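Local coordinates for predicted acetamidase/formamidase (PDB 3TKK), which probably hydrolyses carbon-nitrogen bonds of linear amides and binds zinc and calcium ions, at residues N157-L162 and A187-G192; I134-V139 and L182-A187. All coordinates share one frame; numbering follows the deposited sequence.

Interaction 1 (N157-L162 and A187-G192); sequences NMDTTL and ALMGDG. With CA (calcium ion), chain G.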
loop_
_atom_site.group_PDB
_atom_site.type_symbol
_atom_site.label_atom_id
_atom_site.label_comp_id
_atom_site.label_asym_id
_atom_site.label_seq_id
_atom_site.Cartn_x
_atom_site.Cartn_y
_atom_site.Cartn_z
ATOM N N ASN A 157 2.593 1.923 18.297
ATOM C CA ASN A 157 3.316 0.905 17.460
ATOM C C ASN A 157 2.659 0.895 16.073
ATOM O O ASN A 157 1.934 -0.039 15.675
ATOM C CB ASN A 157 3.114 -0.468 18.077
ATOM C CG ASN A 157 3.996 -1.542 17.447
ATOM O OD1 ASN A 157 4.972 -1.285 16.780
ATOM N ND2 ASN A 157 3.610 -2.800 17.675
ATOM N N MET A 158 2.951 1.918 15.347
ATOM C CA MET A 158 2.399 2.107 14.023
ATOM C C MET A 158 3.225 1.435 12.885
ATOM O O MET A 158 2.712 1.385 11.784
ATOM C CB MET A 158 2.324 3.605 13.723
ATOM C CG MET A 158 1.557 4.444 14.667
ATOM S SD MET A 158 1.427 6.185 14.163
ATOM C CE MET A 158 3.005 6.703 14.812
ATOM N N ASP A 159 4.512 1.062 13.137
ATOM C CA ASP A 159 5.401 0.327 12.198
ATOM C C ASP A 159 5.179 0.850 10.811
ATOM O O ASP A 159 4.891 0.105 9.822
ATOM C CB ASP A 159 5.243 -1.192 12.234
ATOM C CG ASP A 159 5.820 -1.836 13.540
ATOM O OD1 ASP A 159 6.674 -1.282 14.275
ATOM O OD2 ASP A 159 5.202 -2.821 13.990
ATOM N N THR A 160 5.429 2.156 10.706
ATOM C CA THR A 160 5.314 2.866 9.448
ATOM C C THR A 160 6.650 3.243 8.800
ATOM O O THR A 160 7.419 4.008 9.407
ATOM C CB THR A 160 4.360 4.109 9.684
ATOM O OG1 THR A 160 3.011 3.620 9.995
ATOM C CG2 THR A 160 4.370 4.959 8.413
ATOM N N THR A 161 6.944 2.776 7.548
ATOM C CA THR A 161 8.243 2.823 6.997
ATOM C C THR A 161 8.541 4.281 6.695
ATOM O O THR A 161 9.696 4.661 6.679
ATOM C CB THR A 161 8.270 2.070 5.560
ATOM O OG1 THR A 161 7.054 2.454 4.863
ATOM C CG2 THR A 161 8.266 0.404 5.839
ATOM N N LEU A 162 7.514 5.115 6.509
ATOM C CA LEU A 162 7.781 6.530 6.247
ATOM C C LEU A 162 8.554 7.276 7.442
ATOM O O LEU A 162 8.929 8.406 7.266
ATOM C CB LEU A 162 6.428 7.270 5.954
ATOM C CG LEU A 162 5.561 6.730 4.748
ATOM C CD1 LEU A 162 4.314 7.685 4.561
ATOM C CD2 LEU A 162 6.532 6.590 3.533
ATOM N N ALA A 187 16.286 -1.525 11.436
ATOM C CA ALA A 187 17.255 -1.182 10.390
ATOM C C ALA A 187 16.653 -1.281 8.949
ATOM O O ALA A 187 17.224 -0.748 7.972
ATOM C CB ALA A 187 18.398 -2.195 10.486
ATOM N N LEU A 188 15.570 -2.008 8.821
ATOM C CA LEU A 188 14.874 -2.349 7.572
ATOM C C LEU A 188 13.537 -3.009 7.904
ATOM O O LEU A 188 13.525 -3.850 8.718
ATOM C CB LEU A 188 15.619 -3.411 6.812
ATOM C CG LEU A 188 15.210 -3.560 5.317
ATOM C CD1 LEU A 188 15.077 -2.225 4.523
ATOM C CD2 LEU A 188 16.181 -4.628 4.639
ATOM N N MET A 189 12.495 -2.680 7.150
ATOM C CA MET A 189 11.194 -3.380 7.317
ATOM C C MET A 189 10.412 -3.054 6.028
ATOM O O MET A 189 10.507 -1.936 5.488
ATOM C CB MET A 189 10.419 -2.807 8.567
ATOM C CG MET A 189 9.074 -3.637 8.875
ATOM S SD MET A 189 8.013 -2.645 9.933
ATOM C CE MET A 189 7.367 -1.573 8.667
ATOM N N GLY A 190 9.620 -3.992 5.531
ATOM C CA GLY A 190 8.707 -3.711 4.486
ATOM C C GLY A 190 7.308 -3.440 4.929
ATOM O O GLY A 190 6.789 -3.970 5.965
ATOM N N ASP A 191 6.574 -2.780 4.059
ATOM C CA ASP A 191 5.227 -2.371 4.439
ATOM C C ASP A 191 4.446 -3.656 4.674
ATOM O O ASP A 191 4.577 -4.705 3.913
ATOM C CB ASP A 191 4.417 -1.653 3.288
ATOM C CG ASP A 191 4.674 -0.102 3.252
ATOM O OD1 ASP A 191 5.137 0.489 4.274
ATOM O OD2 ASP A 191 4.446 0.524 2.209
ATOM N N GLY A 192 3.640 -3.594 5.718
ATOM C CA GLY A 192 2.855 -4.837 6.114
ATOM C C GLY A 192 3.576 -5.671 7.239
ATOM O O GLY A 192 2.926 -6.318 8.124
HETATM CA CA CA G . 6.635 -2.726 16.116
HETATM O O HOH W 1 5.231 -4.723 16.434
HETATM O O HOH W 2 4.998 0.405 7.091
HETATM O O HOH W 3 8.042 -4.581 15.197
HETATM O O HOH W 4 6.922 -3.746 18.370
#
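Next to the calcium site, the loop that supplies two of the ion's ligand residues meets a second loop, and Thr161 touches Asp191 where the two run closest. Thr161 OG1 gives its proton to Asp191 OD1 over 2.8 Å; the carboxylate is met on its syn side, with the donor 26° out of its plane, and the two side chains cross at about a right angle. The first torsion of Thr161 (chi1 41°) puts OG1 between the backbone N and the carbonyl carbon and swings CG2 beside the backbone N. Thr161 CG2 packs at 3.3 Å against Met189 O, and Thr161 CG2 to Met189 CE is 3.6 Å. A bend at chi3 (79°) turns that methyl back, so that Met189 CE lies 3.2 Å from Asp159 O and SD lies alongside Asp159 CB. Water 2 lies within bonding distance of Asp191 OD1 and Asp159 O and takes a weak bond from Thr161 N, though it has more acceptors in reach than protons. Beyond this packing, the Asp159 carboxylate grips the calcium ion with both oxygens, OD1 at 2.3 Å and OD2 at 2.6 Å, and Asn157 OD1 joins them at 2.3 Å. Asp191 N bonds to Asn272 of the second subunit. A valine in place of Thr161 would probably leave Asp191 OD1 without its hydroxyl donor and its carboxylate less firmly fixed. With the hydroxyl on OD1 and a salt bridge from OD2 to Arg286, the buried Asp191 carboxylate has partners at both oxygens, which probably stabilise its negative charge.

Interaction 2 (I134-V139 and L182-A187); sequences IGVIGV and LGDLHA. With ZN (zinc ion), chain F; CA (calcium ion), chain G.
Asp184 turns toward the 134-139 strand, where its side chain crosses that of Val136 at about a right angle. Its CB rests on Val136 CG2 at 3.5 Å. CG follows anti to the backbone N (chi1 -179°), and the carboxylate then divides between two metals: OD1 binds the zinc ion at 2.1 Å, while OD2 binds the calcium ion at 2.3 Å. Water 3 is a ligand of both ions and bridges them. His186 NE2 adds a further zinc bond of 2.1 Å, and Asp184 O lies over one face of its ring, offset toward the rim; Glu200 is another zinc ligand.

The backbones hold these groups in register. Val136 and Gly183 form an antiparallel hydrogen-bonded pair, with Gly183 N to Val136 O at 2.9 Å and an N-H...O angle of 162°. At the corner of the chain, Gly135 N donates to Asp184 O over 3.0 Å; a CB on Gly135 would run into Asp184 OD2, consistent with glycine at this corner.

On the face of Ile134, Ile137, Leu182 and Leu185, Ile134 CG1 meets Leu185 CD2 at 3.7 Å, and Ile137 lies alongside Leu182; Val205 of strand 203-212 packs against Ile134, Leu182 and Leu185. The arrangement is that of an antiparallel strand pair with an apolar face turned to a neighbouring sheet, and a metal-binding side where one aspartate bridges a zinc-calcium pair.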
loop_
_atom_site.group_PDB
_atom_site.type_symbol
_atom_site.label_atom_id
_atom_site.label_comp_id
_atom_site.label_asym_id
_atom_site.label_seq_id
_atom_site.Cartn_x
_atom_site.Cartn_y
_atom_site.Cartn_z
ATOM N N ILE A 134 11.422 4.267 12.614
ATOM C CA ILE A 134 11.093 4.220 14.011
ATOM C C ILE A 134 9.717 3.512 14.035
ATOM O O ILE A 134 8.771 4.044 13.395
ATOM C CB ILE A 134 10.958 5.651 14.664
ATOM C CG1 ILE A 134 12.357 6.424 14.609
ATOM C CG2 ILE A 134 10.243 5.394 16.091
ATOM C CD1 ILE A 134 12.313 7.963 14.632
ATOM N N GLY A 135 9.603 2.377 14.709
ATOM C CA GLY A 135 8.337 1.642 14.722
ATOM C C GLY A 135 7.306 2.160 15.745
ATOM O O GLY A 135 6.105 2.113 15.498
ATOM N N VAL A 136 7.777 2.571 16.944
ATOM C CA VAL A 136 6.898 2.975 18.053
ATOM C C VAL A 136 7.235 4.483 18.274
ATOM O O VAL A 136 8.390 4.871 18.565
ATOM C CB VAL A 136 7.235 2.198 19.260
ATOM C CG1 VAL A 136 6.688 2.845 20.563
ATOM C CG2 VAL A 136 6.591 0.735 19.177
ATOM N N ILE A 137 6.227 5.345 18.179
ATOM C CA ILE A 137 6.472 6.727 18.509
ATOM C C ILE A 137 5.102 7.351 18.712
ATOM O O ILE A 137 4.153 7.043 17.962
ATOM C CB ILE A 137 7.207 7.535 17.472
ATOM C CG1 ILE A 137 7.256 8.997 17.946
ATOM C CG2 ILE A 137 6.530 7.386 16.031
ATOM C CD1 ILE A 137 8.492 9.802 16.945
ATOM N N GLY A 138 4.941 8.093 19.812
ATOM C CA GLY A 138 3.591 8.545 20.187
ATOM C C GLY A 138 3.593 9.501 21.355
ATOM O O GLY A 138 4.639 9.759 21.987
ATOM N N VAL A 139 2.414 9.988 21.696
ATOM C CA VAL A 139 2.199 10.780 22.881
ATOM C C VAL A 139 1.150 10.060 23.737
ATOM O O VAL A 139 0.630 9.041 23.347
ATOM C CB VAL A 139 1.596 12.135 22.461
ATOM C CG1 VAL A 139 2.534 12.852 21.476
ATOM C CG2 VAL A 139 0.097 11.887 21.767
ATOM N N LEU A 182 9.443 7.223 22.264
ATOM C CA LEU A 182 9.807 6.482 20.989
ATOM C C LEU A 182 10.665 5.238 21.224
ATOM O O LEU A 182 11.452 5.133 22.174
ATOM C CB LEU A 182 10.260 7.382 19.840
ATOM C CG LEU A 182 11.657 8.091 20.178
ATOM C CD1 LEU A 182 12.346 8.610 19.047
ATOM C CD2 LEU A 182 11.295 9.287 20.957
ATOM N N GLY A 183 10.555 4.276 20.366
ATOM C CA GLY A 183 11.496 3.199 20.422
ATOM C C GLY A 183 11.272 2.283 19.210
ATOM O O GLY A 183 10.726 2.701 18.236
ATOM N N ASP A 184 11.573 0.999 19.403
ATOM C CA ASP A 184 11.398 -0.044 18.370
ATOM C C ASP A 184 11.920 0.321 17.070
ATOM O O ASP A 184 11.124 0.220 16.092
ATOM C CB ASP A 184 9.855 -0.320 18.268
ATOM C CG ASP A 184 9.479 -1.390 17.262
ATOM O OD1 ASP A 184 10.152 -2.396 17.192
ATOM O OD2 ASP A 184 8.441 -1.316 16.523
ATOM N N LEU A 185 13.209 0.741 16.987
ATOM C CA LEU A 185 13.810 1.009 15.743
ATOM C C LEU A 185 13.998 -0.256 14.906
ATOM O O LEU A 185 14.148 -1.380 15.488
ATOM C CB LEU A 185 15.210 1.767 15.828
ATOM C CG LEU A 185 15.397 2.988 16.770
ATOM C CD1 LEU A 185 16.930 3.630 16.776
ATOM C CD2 LEU A 185 14.446 4.063 16.486
ATOM N N HIS A 186 14.018 -0.037 13.563
ATOM C CA HIS A 186 14.205 -1.181 12.612
ATOM C C HIS A 186 15.262 -0.711 11.678
ATOM O O HIS A 186 15.195 0.444 11.328
ATOM C CB HIS A 186 12.979 -1.565 11.773
ATOM C CG HIS A 186 11.803 -2.014 12.579
ATOM N ND1 HIS A 186 10.515 -1.826 12.166
ATOM C CD2 HIS A 186 11.732 -2.679 13.741
ATOM C CE1 HIS A 186 9.685 -2.220 13.112
ATOM N NE2 HIS A 186 10.416 -2.751 14.084
ATOM N N ALA A 187 16.286 -1.525 11.436
ATOM C CA ALA A 187 17.255 -1.182 10.390
ATOM C C ALA A 187 16.653 -1.281 8.949
ATOM O O ALA A 187 17.224 -0.748 7.972
ATOM C CB ALA A 187 18.398 -2.195 10.486
HETATM ZN ZN ZN F . 9.894 -3.933 15.750
HETATM CA CA CA G . 6.635 -2.726 16.116
HETATM O O HOH W 3 8.042 -4.581 15.197
HETATM O O HOH W 4 6.922 -3.746 18.370
HETATM O O HOH W 1 5.231 -4.723 16.434
#

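Both contacts are buried, yet they differ in order. Interaction 2 is antiparallel strand pairing, broken by a corner at Gly135, about 5 Å from the centre of the chain to its own centre, while interaction 1 joins two irregular loops and reaches the second subunit. The 187-192 loop continues directly from strand 180-186, and Ala187 belongs to both contacts. Asp159 OD1 and Asp184 OD2, 2.9 Å apart, share the calcium ion, whose charge probably offsets their repulsion. A probable backbone bond joins Asp159 N to Gly135 O. Interaction 2 combines backbone bonds and aliphatic packing with the bridging aspartate and zinc-bound histidine; interaction 1 combines a side-chain hydrogen bond and methionine contacts with the calcium ligands of 157-159.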